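Local coordinates for pollen-specific leucine-rich repeat extensin-like protein 1 (Arabidopsis thaliana, PDB 6TME), which probably binds RALF-family peptide signals in the pollen cell wall through its leucine-rich repeat domain, at residues 174-179 with 197-202; 183-188 with 204-209; 49-54 with 113-118; 42-47 with 92-97. One frame throughout, in Å; residues are numbered along the deposited sequence.

Contacts 4 and 3 lie at the N-terminal end of the leucine-rich repeat solenoid, their centres 7 Å apart, and both use helix 43-56. Contact 4 sets the start of that helix against strand 92-98, and contact 3 its next part against the loop before strand 120-122. Along the chain these two cross, and both close before contact 1 opens. Contacts 1 and 2, with centres 17 Å apart, lie further along the solenoid and also cross in sequence, because they join the same two adjacent coils at different points. The centres of contacts 1 and 3 are 29 Å apart. One pair thus covers the end of the solenoid, while the other stacks its coils.

Contact 1 of 4, residues 174-179 with 197-202. With GOL (glycerol), chain S; EDO (1,2-ethanediol), chain U.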
loop_
_atom_site.group_PDB
_atom_site.type_symbol
_atom_site.label_atom_id
_atom_site.label_comp_id
_atom_site.label_asym_id
_atom_site.label_seq_id
_atom_site.Cartn_x
_atom_site.Cartn_y
_atom_site.Cartn_z
ATOM N N ASN A 174 -6.037 5.708 -7.933
ATOM C CA ASN A 174 -6.093 6.085 -9.333
ATOM C C ASN A 174 -7.208 5.238 -9.940
ATOM O O ASN A 174 -8.118 4.780 -9.246
ATOM C CB ASN A 174 -4.740 5.889 -10.014
ATOM C CG ASN A 174 -3.760 6.984 -9.676
ATOM O OD1 ASN A 174 -3.893 8.112 -10.149
ATOM N ND2 ASN A 174 -2.748 6.655 -8.877
ATOM N N ASP A 175 -7.150 5.027 -11.247
ATOM C CA ASP A 175 -8.096 4.186 -11.954
ATOM C C ASP A 175 -7.350 3.139 -12.766
ATOM O O ASP A 175 -7.690 2.861 -13.920
ATOM C CB ASP A 175 -9.011 5.025 -12.843
ATOM C CG ASP A 175 -10.196 4.227 -13.389
ATOM O OD1 ASP A 175 -10.503 3.153 -12.844
ATOM O OD2 ASP A 175 -10.797 4.655 -14.396
ATOM N N PHE A 176 -6.294 2.572 -12.189
ATOM C CA PHE A 176 -5.677 1.395 -12.785
ATOM C C PHE A 176 -6.611 0.189 -12.667
ATOM O O PHE A 176 -7.413 0.082 -11.731
ATOM C CB PHE A 176 -4.329 1.108 -12.127
ATOM C CG PHE A 176 -3.295 2.184 -12.368
ATOM C CD1 PHE A 176 -2.789 2.404 -13.649
ATOM C CD2 PHE A 176 -2.834 2.974 -11.324
ATOM C CE1 PHE A 176 -1.848 3.386 -13.875
ATOM C CE2 PHE A 176 -1.897 3.969 -11.544
ATOM C CZ PHE A 176 -1.400 4.173 -12.817
ATOM N N GLU A 177 -6.519 -0.722 -13.630
ATOM C CA GLU A 177 -7.501 -1.801 -13.694
ATOM C C GLU A 177 -6.896 -3.008 -14.399
ATOM O O GLU A 177 -5.763 -2.972 -14.889
ATOM C CB GLU A 177 -8.767 -1.320 -14.400
ATOM C CG GLU A 177 -8.500 -0.831 -15.802
ATOM C CD GLU A 177 -8.547 -1.953 -16.824
ATOM O OE1 GLU A 177 -9.559 -2.702 -16.824
ATOM O OE2 GLU A 177 -7.559 -2.090 -17.596
ATOM N N GLY A 178 -7.680 -4.083 -14.471
ATOM C CA GLY A 178 -7.196 -5.310 -15.078
ATOM C C GLY A 178 -6.404 -6.159 -14.098
ATOM O O GLY A 178 -6.438 -5.965 -12.876
ATOM N N LYS A 179 -5.672 -7.117 -14.659
ATOM C CA LYS A 179 -4.911 -8.060 -13.856
ATOM C C LYS A 179 -3.679 -7.386 -13.265
ATOM O O LYS A 179 -3.142 -6.411 -13.804
ATOM C CB LYS A 179 -4.464 -9.262 -14.699
ATOM C CG LYS A 179 -5.593 -10.039 -15.356
ATOM C CD LYS A 179 -5.053 -11.125 -16.293
ATOM C CE LYS A 179 -6.168 -12.065 -16.739
ATOM N NZ LYS A 179 -5.668 -13.194 -17.580
ATOM N N ASN A 197 -8.028 1.157 -6.486
ATOM C CA ASN A 197 -7.959 1.176 -7.935
ATOM C C ASN A 197 -9.124 0.323 -8.426
ATOM O O ASN A 197 -10.126 0.111 -7.734
ATOM C CB ASN A 197 -6.574 0.699 -8.391
ATOM C CG ASN A 197 -5.567 1.817 -8.377
ATOM O OD1 ASN A 197 -5.573 2.674 -9.265
ATOM N ND2 ASN A 197 -4.738 1.859 -7.334
ATOM N N ARG A 198 -8.997 -0.202 -9.629
ATOM C CA ARG A 198 -9.986 -1.126 -10.139
ATOM C C ARG A 198 -9.323 -2.402 -10.643
ATOM O O ARG A 198 -9.760 -2.997 -11.622
ATOM C CB ARG A 198 -10.825 -0.456 -11.221
ATOM C CG ARG A 198 -11.718 0.638 -10.674
ATOM C CD ARG A 198 -12.881 0.018 -9.862
ATOM N NE ARG A 198 -14.077 -0.176 -10.691
ATOM C CZ ARG A 198 -15.286 -0.500 -10.236
ATOM N NH1 ARG A 198 -15.490 -0.692 -8.941
ATOM N NH2 ARG A 198 -16.293 -0.631 -11.087
ATOM N N PHE A 199 -8.263 -2.847 -9.971
ATOM C CA PHE A 199 -7.665 -4.138 -10.296
ATOM C C PHE A 199 -8.655 -5.278 -10.076
ATOM O O PHE A 199 -9.517 -5.229 -9.190
ATOM C CB PHE A 199 -6.416 -4.380 -9.454
ATOM C CG PHE A 199 -5.306 -3.408 -9.740
ATOM C CD1 PHE A 199 -4.797 -3.281 -11.028
ATOM C CD2 PHE A 199 -4.773 -2.618 -8.719
ATOM C CE1 PHE A 199 -3.764 -2.363 -11.305
ATOM C CE2 PHE A 199 -3.751 -1.705 -8.986
ATOM C CZ PHE A 199 -3.243 -1.574 -10.279
ATOM N N GLU A 200 -8.488 -6.333 -10.869
ATOM C CA GLU A 200 -9.394 -7.473 -10.895
ATOM C C GLU A 200 -8.606 -8.782 -10.870
ATOM O O GLU A 200 -7.371 -8.807 -10.848
ATOM C CB GLU A 200 -10.300 -7.422 -12.130
ATOM C CG GLU A 200 -11.562 -6.598 -11.942
ATOM C CD GLU A 200 -12.667 -6.974 -12.940
ATOM O OE1 GLU A 200 -12.340 -7.281 -14.115
ATOM O OE2 GLU A 200 -13.860 -6.989 -12.537
ATOM N N SER A 201 -9.348 -9.881 -10.872
ATOM C CA SER A 201 -8.797 -11.229 -10.827
ATOM C C SER A 201 -7.922 -11.475 -9.607
ATOM O O SER A 201 -8.103 -10.834 -8.567
ATOM C CB SER A 201 -8.026 -11.550 -12.100
ATOM O OG SER A 201 -8.900 -12.186 -13.009
ATOM N N THR A 202 -7.000 -12.426 -9.720
ATOM C CA THR A 202 -6.471 -13.089 -8.543
ATOM C C THR A 202 -5.286 -12.346 -7.969
ATOM O O THR A 202 -4.651 -11.520 -8.631
ATOM C CB THR A 202 -6.050 -14.536 -8.840
ATOM O OG1 THR A 202 -5.062 -14.570 -9.875
ATOM C CG2 THR A 202 -7.231 -15.353 -9.242
HETATM C C1 GOL S . -10.738 5.495 -7.108
HETATM O O1 GOL S . -9.421 6.080 -7.063
HETATM C C2 GOL S . -10.889 4.293 -6.051
HETATM O O2 GOL S . -11.527 4.654 -4.860
HETATM C C3 GOL S . -11.669 3.159 -6.776
HETATM O O3 GOL S . -11.487 2.003 -6.006
HETATM C C1 EDO U . -18.826 -1.031 -7.156
HETATM O O1 EDO U . -18.356 -2.197 -6.456
HETATM C C2 EDO U . -19.741 -1.420 -8.319
HETATM O O2 EDO U . -18.943 -1.826 -9.440
#
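Asn174 begins the contact with a weak hydrogen bond from its N to Asn197 OD1 (3.3 Å); a glycerol, probably from the crystallisation liquor, bonds Asn197 O through its O3. Next, Asp175 brings OD1 to within 3.5 Å of Arg198 CG, a contact with the aliphatic part of the arginine. Phe176 N then grips Asn197 OD1 more firmly (3.0 Å), tilted 23° from the carbonyl plane, while Phe176 O receives Arg198 N at 2.6 Å. The Phe176 and Asn197 side chains run side by side, ring and amide planes 41° apart, and Phe176 CB packs against Phe199 CZ at 3.4 Å. Glu177 adds a CA-H...O contact to Arg198 O (3.3 Å). Gly178 O accepts from Glu200 N at 2.9 Å, and Lys179 CG approaches Ser201 CB. Asn197 ND2 is held by Leu194 O and Ile171 O, as in the asparagine stack of leucine-rich repeats. Strands 175-178 and 198-201 are parallel neighbours, with strand 151-153 beside the first and strand 221-224 beside the second.

Contact 2 of 4, residues 183-188 with 204-209; sequences EIFDKD and PETIGK
Phe185 and Ile207 meet where two successive leucine-rich repeat coils stack, each in the 3-10 and loop part that follows its short strand. The aromatic ring lies between coils. Ile207 CA sits over one face, 4.2 Å from the ring centroid in a CH-pi contact 27° off the normal, and Ile207 CG1 stands above the centre of that same face. Ile184 CG2 from the phenylalanine's own coil occupies the opposite face, offset toward the rim. Pro204 crosses Phe185 at about a right angle and offers CD and CG to the ring edge, with CE2 to CD at 3.9 Å. Thr206 also crosses at roughly a right angle, setting OG1 near the ring plane beside CD2. Phe185 CB points toward the next coil, and chi1 of -65° sets CG anti to the carbonyl carbon. At the margin, Asp186 and Lys209 meet without pairing their charges. The hydroxyl of Thr206 ties in the preceding coil: OG1 is hydrogen-bonded to Pro182 O while lying 3.8 Å from Phe185 CD2.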
loop_
_atom_site.group_PDB
_atom_site.type_symbol
_atom_site.label_atom_id
_atom_site.label_comp_id
_atom_site.label_asym_id
_atom_site.label_seq_id
_atom_site.Cartn_x
_atom_site.Cartn_y
_atom_site.Cartn_z
ATOM N N GLU A 183 4.814 -10.664 -11.753
ATOM C CA GLU A 183 6.231 -10.392 -11.559
ATOM C C GLU A 183 6.493 -9.201 -10.637
ATOM O O GLU A 183 7.632 -9.039 -10.195
ATOM C CB GLU A 183 6.906 -10.186 -12.924
ATOM C CG GLU A 183 6.282 -9.120 -13.821
ATOM C CD GLU A 183 5.208 -9.668 -14.768
ATOM O OE1 GLU A 183 4.565 -10.684 -14.428
ATOM O OE2 GLU A 183 5.011 -9.079 -15.858
ATOM N N ILE A 184 5.476 -8.385 -10.312
ATOM C CA ILE A 184 5.681 -7.248 -9.411
ATOM C C ILE A 184 6.230 -7.704 -8.062
ATOM O O ILE A 184 7.007 -6.981 -7.429
ATOM C CB ILE A 184 4.381 -6.430 -9.229
ATOM C CG1 ILE A 184 4.664 -5.108 -8.516
ATOM C CG2 ILE A 184 3.408 -7.163 -8.334
ATOM C CD1 ILE A 184 5.470 -4.128 -9.323
ATOM N N PHE A 185 5.856 -8.903 -7.601
ATOM C CA PHE A 185 6.364 -9.391 -6.323
ATOM C C PHE A 185 7.764 -9.985 -6.426
ATOM O O PHE A 185 8.349 -10.328 -5.387
ATOM C CB PHE A 185 5.358 -10.387 -5.710
ATOM C CG PHE A 185 4.053 -9.737 -5.359
ATOM C CD1 PHE A 185 3.995 -8.794 -4.343
ATOM C CD2 PHE A 185 2.913 -9.982 -6.101
ATOM C CE1 PHE A 185 2.812 -8.135 -4.039
ATOM C CE2 PHE A 185 1.730 -9.329 -5.803
ATOM C CZ PHE A 185 1.685 -8.401 -4.764
ATOM N N ASP A 186 8.325 -10.085 -7.644
ATOM C CA ASP A 186 9.722 -10.484 -7.823
ATOM C C ASP A 186 10.692 -9.319 -7.618
ATOM O O ASP A 186 11.853 -9.554 -7.272
ATOM C CB ASP A 186 9.957 -11.068 -9.223
ATOM C CG ASP A 186 9.041 -12.236 -9.548
ATOM O OD1 ASP A 186 8.804 -13.089 -8.665
ATOM O OD2 ASP A 186 8.548 -12.288 -10.698
ATOM N N LYS A 187 10.267 -8.077 -7.864
ATOM C CA LYS A 187 11.118 -6.934 -7.529
ATOM C C LYS A 187 11.359 -6.892 -6.021
ATOM O O LYS A 187 10.552 -7.392 -5.231
ATOM C CB LYS A 187 10.468 -5.624 -7.977
ATOM C CG LYS A 187 9.874 -5.614 -9.379
ATOM C CD LYS A 187 10.947 -5.394 -10.416
ATOM C CE LYS A 187 11.472 -3.962 -10.393
ATOM N NZ LYS A 187 12.860 -3.923 -10.915
ATOM N N ASP A 188 12.469 -6.280 -5.605
ATOM C CA ASP A 188 12.708 -6.154 -4.163
ATOM C C ASP A 188 12.114 -4.846 -3.616
ATOM O O ASP A 188 12.777 -3.987 -3.064
ATOM C CB ASP A 188 14.193 -6.329 -3.837
ATOM C CG ASP A 188 15.086 -5.194 -4.343
ATOM O OD1 ASP A 188 16.320 -5.346 -4.199
ATOM O OD2 ASP A 188 14.599 -4.172 -4.878
ATOM N N PRO A 204 -1.605 -12.792 -7.255
ATOM C CA PRO A 204 -0.652 -13.693 -7.909
ATOM C C PRO A 204 -0.055 -14.698 -6.934
ATOM O O PRO A 204 0.236 -14.375 -5.782
ATOM C CB PRO A 204 0.418 -12.739 -8.440
ATOM C CG PRO A 204 -0.264 -11.399 -8.499
ATOM C CD PRO A 204 -1.214 -11.379 -7.360
ATOM N N GLU A 205 0.162 -15.919 -7.429
ATOM C CA GLU A 205 0.866 -16.932 -6.654
ATOM C C GLU A 205 2.262 -16.481 -6.244
ATOM O O GLU A 205 2.838 -17.049 -5.310
ATOM C CB GLU A 205 0.958 -18.234 -7.458
ATOM C CG GLU A 205 -0.399 -18.913 -7.672
ATOM C CD GLU A 205 -0.942 -19.539 -6.392
ATOM O OE1 GLU A 205 -0.126 -19.833 -5.485
ATOM O OE2 GLU A 205 -2.179 -19.736 -6.295
ATOM N N THR A 206 2.816 -15.471 -6.922
ATOM C CA THR A 206 4.161 -14.990 -6.648
ATOM C C THR A 206 4.258 -14.155 -5.380
ATOM O O THR A 206 5.375 -13.804 -4.979
ATOM C CB THR A 206 4.638 -14.139 -7.813
ATOM O OG1 THR A 206 3.629 -13.161 -8.085
ATOM C CG2 THR A 206 4.860 -15.001 -9.047
ATOM N N ILE A 207 3.128 -13.823 -4.748
ATOM C CA ILE A 207 3.156 -12.947 -3.579
ATOM C C ILE A 207 4.164 -13.417 -2.532
ATOM O O ILE A 207 4.779 -12.592 -1.841
ATOM C CB ILE A 207 1.747 -12.828 -2.987
ATOM C CG1 ILE A 207 1.714 -11.708 -1.964
ATOM C CG2 ILE A 207 1.303 -14.155 -2.355
ATOM C CD1 ILE A 207 0.331 -11.431 -1.461
ATOM N N GLY A 208 4.371 -14.734 -2.406
ATOM C CA GLY A 208 5.315 -15.234 -1.421
ATOM C C GLY A 208 6.748 -14.834 -1.678
ATOM O O GLY A 208 7.593 -14.951 -0.774
ATOM N N LYS A 209 7.052 -14.375 -2.898
ATOM C CA LYS A 209 8.400 -13.915 -3.205
ATOM C C LYS A 209 8.670 -12.516 -2.671
ATOM O O LYS A 209 9.836 -12.143 -2.539
ATOM C CB LYS A 209 8.652 -13.939 -4.720
ATOM C CG LYS A 209 8.615 -15.330 -5.378
ATOM C CD LYS A 209 9.856 -16.146 -5.068
ATOM C CE LYS A 209 9.900 -17.442 -5.872
ATOM N NZ LYS A 209 10.999 -18.340 -5.390
#

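Contact 3 of 4, residues 49-54 with 113-118; sequences IALQAW and GLLTDV
Leu115 reaches across to Ala50 on helix 43-56, which belongs to the N-terminal capping region of the leucine-rich repeat domain. CB leaves the backbone toward the helix, and CG is turned anti to the carbonyl carbon (chi1 -66°), which places it 3.7 Å from Ala50 CB. Beyond this branch point the two methyls divide. CD2 remains beside the same alanine, 3.9 Å from Ala50 CB. CD1 lies a little farther from that methyl and also approaches the next helical residue, at 4.5 Å from Leu51 CD2. One residue earlier, Leu114 CB faces Ala50 CB at 4.2 Å, and its CD1 meets Ile49 CG2 at 4.0 Å near the surface. Ala50 therefore lies against two consecutive leucines, its small methyl letting helix and loop backbones come within 5.9 Å at the CA atoms of Ala50 and Leu114. Leu115 is the centre of an inverse gamma turn and opens a type I turn that ends at Val118, in the loop leading into strand 120-122. Deeper in, Leu51 and Trp54 touch Ile97 of strand 92-98. The contact has no hydrogen bond between its segments, so apolar packing and the fit of methyl groups join the capping helix to the repeat loop.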
loop_
_atom_site.group_PDB
_atom_site.type_symbol
_atom_site.label_atom_id
_atom_site.label_comp_id
_atom_site.label_asym_id
_atom_site.label_seq_id
_atom_site.Cartn_x
_atom_site.Cartn_y
_atom_site.Cartn_z
ATOM N N ILE A 49 14.644 20.812 -21.123
ATOM C CA ILE A 49 13.690 20.417 -22.158
ATOM C C ILE A 49 12.561 19.568 -21.559
ATOM O O ILE A 49 11.371 19.807 -21.815
ATOM C CB ILE A 49 14.436 19.679 -23.285
ATOM C CG1 ILE A 49 15.356 20.654 -24.042
ATOM C CG2 ILE A 49 13.447 18.965 -24.230
ATOM C CD1 ILE A 49 16.481 19.960 -24.878
ATOM N N ALA A 50 12.922 18.573 -20.737
ATOM C CA ALA A 50 11.934 17.756 -20.036
ATOM C C ALA A 50 10.935 18.608 -19.264
ATOM O O ALA A 50 9.712 18.419 -19.379
ATOM C CB ALA A 50 12.636 16.790 -19.083
ATOM N N LEU A 51 11.438 19.556 -18.470
ATOM C CA LEU A 51 10.532 20.282 -17.587
ATOM C C LEU A 51 9.684 21.271 -18.364
ATOM O O LEU A 51 8.523 21.499 -18.011
ATOM C CB LEU A 51 11.308 20.989 -16.481
ATOM C CG LEU A 51 11.991 20.044 -15.497
ATOM C CD1 LEU A 51 13.063 20.809 -14.686
ATOM C CD2 LEU A 51 10.984 19.333 -14.591
ATOM N N GLN A 52 10.242 21.868 -19.427
ATOM C CA GLN A 52 9.439 22.761 -20.260
ATOM C C GLN A 52 8.392 21.984 -21.060
ATOM O O GLN A 52 7.281 22.487 -21.272
ATOM C CB GLN A 52 10.324 23.596 -21.207
ATOM C CG GLN A 52 11.138 24.726 -20.534
ATOM C CD GLN A 52 10.252 25.703 -19.773
ATOM O OE1 GLN A 52 9.172 26.046 -20.234
ATOM N NE2 GLN A 52 10.705 26.151 -18.605
ATOM N N ALA A 53 8.724 20.770 -21.525
ATOM C CA ALA A 53 7.694 19.959 -22.172
ATOM C C ALA A 53 6.584 19.607 -21.184
ATOM O O ALA A 53 5.410 19.554 -21.562
ATOM C CB ALA A 53 8.302 18.693 -22.773
ATOM N N TRP A 54 6.931 19.411 -19.908
ATOM C CA TRP A 54 5.925 19.076 -18.901
ATOM C C TRP A 54 5.022 20.272 -18.608
ATOM O O TRP A 54 3.788 20.143 -18.581
ATOM C CB TRP A 54 6.609 18.577 -17.626
ATOM C CG TRP A 54 5.734 17.732 -16.744
ATOM C CD1 TRP A 54 4.476 17.264 -17.029
ATOM C CD2 TRP A 54 6.049 17.256 -15.427
ATOM N NE1 TRP A 54 3.991 16.540 -15.968
ATOM C CE2 TRP A 54 4.937 16.510 -14.975
ATOM C CE3 TRP A 54 7.157 17.403 -14.579
ATOM C CZ2 TRP A 54 4.902 15.909 -13.713
ATOM C CZ3 TRP A 54 7.131 16.796 -13.328
ATOM C CH2 TRP A 54 6.010 16.056 -12.904
ATOM N N GLY A 113 11.202 11.250 -19.899
ATOM C CA GLY A 113 12.243 10.239 -20.012
ATOM C C GLY A 113 13.653 10.806 -20.097
ATOM O O GLY A 113 14.624 10.041 -19.990
ATOM N N LEU A 114 13.786 12.124 -20.287
ATOM C CA LEU A 114 15.100 12.738 -20.311
ATOM C C LEU A 114 15.667 12.970 -18.913
ATOM O O LEU A 114 16.860 13.246 -18.787
ATOM C CB LEU A 114 15.042 14.063 -21.086
ATOM C CG LEU A 114 14.834 13.942 -22.608
ATOM C CD1 LEU A 114 14.438 15.267 -23.199
ATOM C CD2 LEU A 114 16.044 13.357 -23.357
ATOM N N LEU A 115 14.854 12.860 -17.862
ATOM C CA LEU A 115 15.312 13.125 -16.496
ATOM C C LEU A 115 16.053 11.916 -15.921
ATOM O O LEU A 115 15.661 11.330 -14.909
ATOM C CB LEU A 115 14.125 13.507 -15.620
ATOM C CG LEU A 115 13.489 14.826 -16.035
ATOM C CD1 LEU A 115 12.158 15.079 -15.307
ATOM C CD2 LEU A 115 14.475 15.966 -15.787
ATOM N N THR A 116 17.156 11.553 -16.580
ATOM C CA THR A 116 17.740 10.233 -16.339
ATOM C C THR A 116 18.420 10.116 -14.987
ATOM O O THR A 116 18.813 9.008 -14.611
ATOM C CB THR A 116 18.757 9.862 -17.426
ATOM O OG1 THR A 116 19.718 10.907 -17.561
ATOM C CG2 THR A 116 18.072 9.614 -18.785
ATOM N N ASP A 117 18.567 11.203 -14.242
ATOM C CA ASP A 117 19.165 11.113 -12.916
ATOM C C ASP A 117 18.132 11.063 -11.798
ATOM O O ASP A 117 18.513 10.980 -10.629
ATOM C CB ASP A 117 20.124 12.296 -12.697
ATOM C CG ASP A 117 21.229 12.345 -13.751
ATOM O OD1 ASP A 117 21.892 11.299 -13.942
ATOM O OD2 ASP A 117 21.396 13.399 -14.424
ATOM N N VAL A 118 16.841 11.131 -12.120
ATOM C CA VAL A 118 15.827 11.214 -11.079
ATOM C C VAL A 118 15.695 9.868 -10.378
ATOM O O VAL A 118 15.590 8.817 -11.021
ATOM C CB VAL A 118 14.485 11.675 -11.666
ATOM C CG1 VAL A 118 13.370 11.385 -10.696
ATOM C CG2 VAL A 118 14.531 13.146 -11.958
#

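Contact 4 of 4, residues 42-47 with 92-97; sequences NRLKRA and LVVAGI. With SO4 (sulfate ion), chain J; SO4 (sulfate ion), chain P.
Ala47 CB and Val94 CG2 meet at 3.7 Å, the inner end of an apolar strip between the start of helix 43-56 and strand 92-98. Leu44 forks over the strand. Its CD2 approaches the same Val94 CG2 at 4.1 Å while its CD1 meets Leu92 CD2 at 4.0 Å, and it crosses both strand side chains obliquely. Arg43 adds its aliphatic part: CG is anti to the backbone N (chi1 170°). The side chain lies beside Val93, pointing the same way, and CD touches Val93 CG1 at 3.7 Å. NH1 lies equally near that methyl, which stands at the guanidinium edge. This arrangement belongs to the N-terminal end of the leucine-rich repeat domain, where the helix packs beside the first strands; strand 92-98 pairs antiparallel with strand 80-85, and Ala95 and Gly96 form a classic beta bulge opposite Phe81. Val93 and Ala95 also pack on an aromatic side chain of the other protein chain. Polar interactions gather at the start of the helix. Asn42 OD1 accepts from Lys45 N at 3.0 Å in an Asx motif, the donor tilted 31° from the carbonyl plane. Arg43 NE bonds O1 of a sulfate, probably from the crystallisation liquor, at 3.3 Å, and its NH1 makes a long, weak ion pair with Asp117. A second sulfate lies near Asn42 N, to which its O4 is weakly bonded.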
loop_
_atom_site.group_PDB
_atom_site.type_symbol
_atom_site.label_atom_id
_atom_site.label_comp_id
_atom_site.label_asym_id
_atom_site.label_seq_id
_atom_site.Cartn_x
_atom_site.Cartn_y
_atom_site.Cartn_z
ATOM N N ASN A 42 24.693 18.228 -23.168
ATOM C CA ASN A 42 24.571 19.032 -21.953
ATOM C C ASN A 42 23.429 18.524 -21.080
ATOM O O ASN A 42 22.258 18.556 -21.454
ATOM C CB ASN A 42 24.381 20.522 -22.298
ATOM C CG ASN A 42 24.322 21.414 -21.059
ATOM O OD1 ASN A 42 23.516 21.198 -20.149
ATOM N ND2 ASN A 42 25.204 22.407 -21.010
ATOM N N ARG A 43 23.804 18.113 -19.874
ATOM C CA ARG A 43 22.937 17.302 -19.028
ATOM C C ARG A 43 21.772 18.110 -18.456
ATOM O O ARG A 43 20.624 17.639 -18.452
ATOM C CB ARG A 43 23.789 16.685 -17.923
ATOM C CG ARG A 43 23.073 16.004 -16.818
ATOM C CD ARG A 43 24.083 15.337 -15.894
ATOM N NE ARG A 43 25.014 14.488 -16.623
ATOM C CZ ARG A 43 25.431 13.297 -16.205
ATOM N NH1 ARG A 43 24.985 12.798 -15.058
ATOM N NH2 ARG A 43 26.292 12.602 -16.939
ATOM N N LEU A 44 22.036 19.323 -17.953
ATOM C CA LEU A 44 20.931 20.106 -17.400
ATOM C C LEU A 44 20.021 20.658 -18.497
ATOM O O LEU A 44 18.839 20.898 -18.245
ATOM C CB LEU A 44 21.453 21.231 -16.504
ATOM C CG LEU A 44 21.963 20.722 -15.140
ATOM C CD1 LEU A 44 22.664 21.804 -14.337
ATOM C CD2 LEU A 44 20.839 20.120 -14.306
ATOM N N LYS A 45 20.548 20.839 -19.708
ATOM C CA LYS A 45 19.713 21.154 -20.856
ATOM C C LYS A 45 18.667 20.065 -21.092
ATOM O O LYS A 45 17.497 20.357 -21.364
ATOM C CB LYS A 45 20.607 21.334 -22.083
ATOM C CG LYS A 45 19.848 21.511 -23.373
ATOM C CD LYS A 45 20.756 21.877 -24.543
ATOM C CE LYS A 45 19.913 22.173 -25.787
ATOM N NZ LYS A 45 20.682 22.124 -27.061
ATOM N N ARG A 46 19.074 18.804 -20.985
ATOM C CA ARG A 46 18.126 17.703 -21.072
ATOM C C ARG A 46 17.043 17.820 -19.997
ATOM O O ARG A 46 15.859 17.564 -20.263
ATOM C CB ARG A 46 18.887 16.389 -20.965
ATOM C CG ARG A 46 19.405 15.909 -22.309
ATOM C CD ARG A 46 20.499 14.903 -22.135
ATOM N NE ARG A 46 20.086 13.820 -21.245
ATOM C CZ ARG A 46 20.870 13.301 -20.303
ATOM N NH1 ARG A 46 22.109 13.757 -20.155
ATOM N NH2 ARG A 46 20.424 12.319 -19.526
ATOM N N ALA A 47 17.412 18.254 -18.789
ATOM C CA ALA A 47 16.385 18.465 -17.770
ATOM C C ALA A 47 15.500 19.645 -18.127
ATOM O O ALA A 47 14.284 19.602 -17.900
ATOM C CB ALA A 47 17.006 18.678 -16.389
ATOM N N LEU A 92 26.382 18.417 -11.192
ATOM C CA LEU A 92 25.053 18.758 -10.698
ATOM C C LEU A 92 24.008 18.065 -11.559
ATOM O O LEU A 92 24.076 18.158 -12.788
ATOM C CB LEU A 92 24.828 20.271 -10.753
ATOM C CG LEU A 92 23.552 20.838 -10.111
ATOM C CD1 LEU A 92 23.568 20.627 -8.601
ATOM C CD2 LEU A 92 23.393 22.323 -10.448
ATOM N N VAL A 93 23.041 17.383 -10.916
ATOM C CA VAL A 93 21.981 16.655 -11.618
ATOM C C VAL A 93 20.637 16.917 -10.951
ATOM O O VAL A 93 20.564 17.258 -9.765
ATOM C CB VAL A 93 22.235 15.123 -11.674
ATOM C CG1 VAL A 93 23.604 14.796 -12.274
ATOM C CG2 VAL A 93 22.069 14.480 -10.289
ATOM N N VAL A 94 19.567 16.778 -11.734
ATOM C CA VAL A 94 18.203 16.778 -11.208
ATOM C C VAL A 94 17.917 15.369 -10.694
ATOM O O VAL A 94 17.812 14.417 -11.475
ATOM C CB VAL A 94 17.177 17.205 -12.269
ATOM C CG1 VAL A 94 15.752 16.981 -11.756
ATOM C CG2 VAL A 94 17.370 18.671 -12.660
ATOM N N ALA A 95 17.793 15.235 -9.380
ATOM C CA ALA A 95 17.705 13.939 -8.726
ATOM C C ALA A 95 16.325 13.663 -8.182
ATOM O O ALA A 95 16.020 12.506 -7.848
ATOM C CB ALA A 95 18.720 13.844 -7.566
ATOM N N GLY A 96 15.493 14.688 -8.082
ATOM C CA GLY A 96 14.211 14.538 -7.443
ATOM C C GLY A 96 13.175 15.495 -7.986
ATOM O O GLY A 96 13.479 16.626 -8.375
ATOM N N ILE A 97 11.941 15.019 -8.028
ATOM C CA ILE A 97 10.783 15.818 -8.358
ATOM C C ILE A 97 9.791 15.604 -7.230
ATOM O O ILE A 97 9.566 14.467 -6.814
ATOM C CB ILE A 97 10.191 15.391 -9.708
ATOM C CG1 ILE A 97 11.226 15.607 -10.814
ATOM C CG2 ILE A 97 8.867 16.093 -9.938
ATOM C CD1 ILE A 97 11.394 17.049 -11.227
HETATM S S SO4 J . 27.675 15.682 -19.066
HETATM O O1 SO4 J . 26.942 16.595 -18.195
HETATM O O2 SO4 J . 28.475 16.468 -20.010
HETATM O O3 SO4 J . 28.582 14.816 -18.293
HETATM O O4 SO4 J . 26.690 14.891 -19.802
HETATM S S SO4 P . 23.379 19.846 -27.056
HETATM O O1 SO4 P . 22.067 20.237 -27.561
HETATM O O2 SO4 P . 24.075 21.005 -26.497
HETATM O O3 SO4 P . 24.164 19.292 -28.158
HETATM O O4 SO4 P . 23.210 18.834 -26.014
#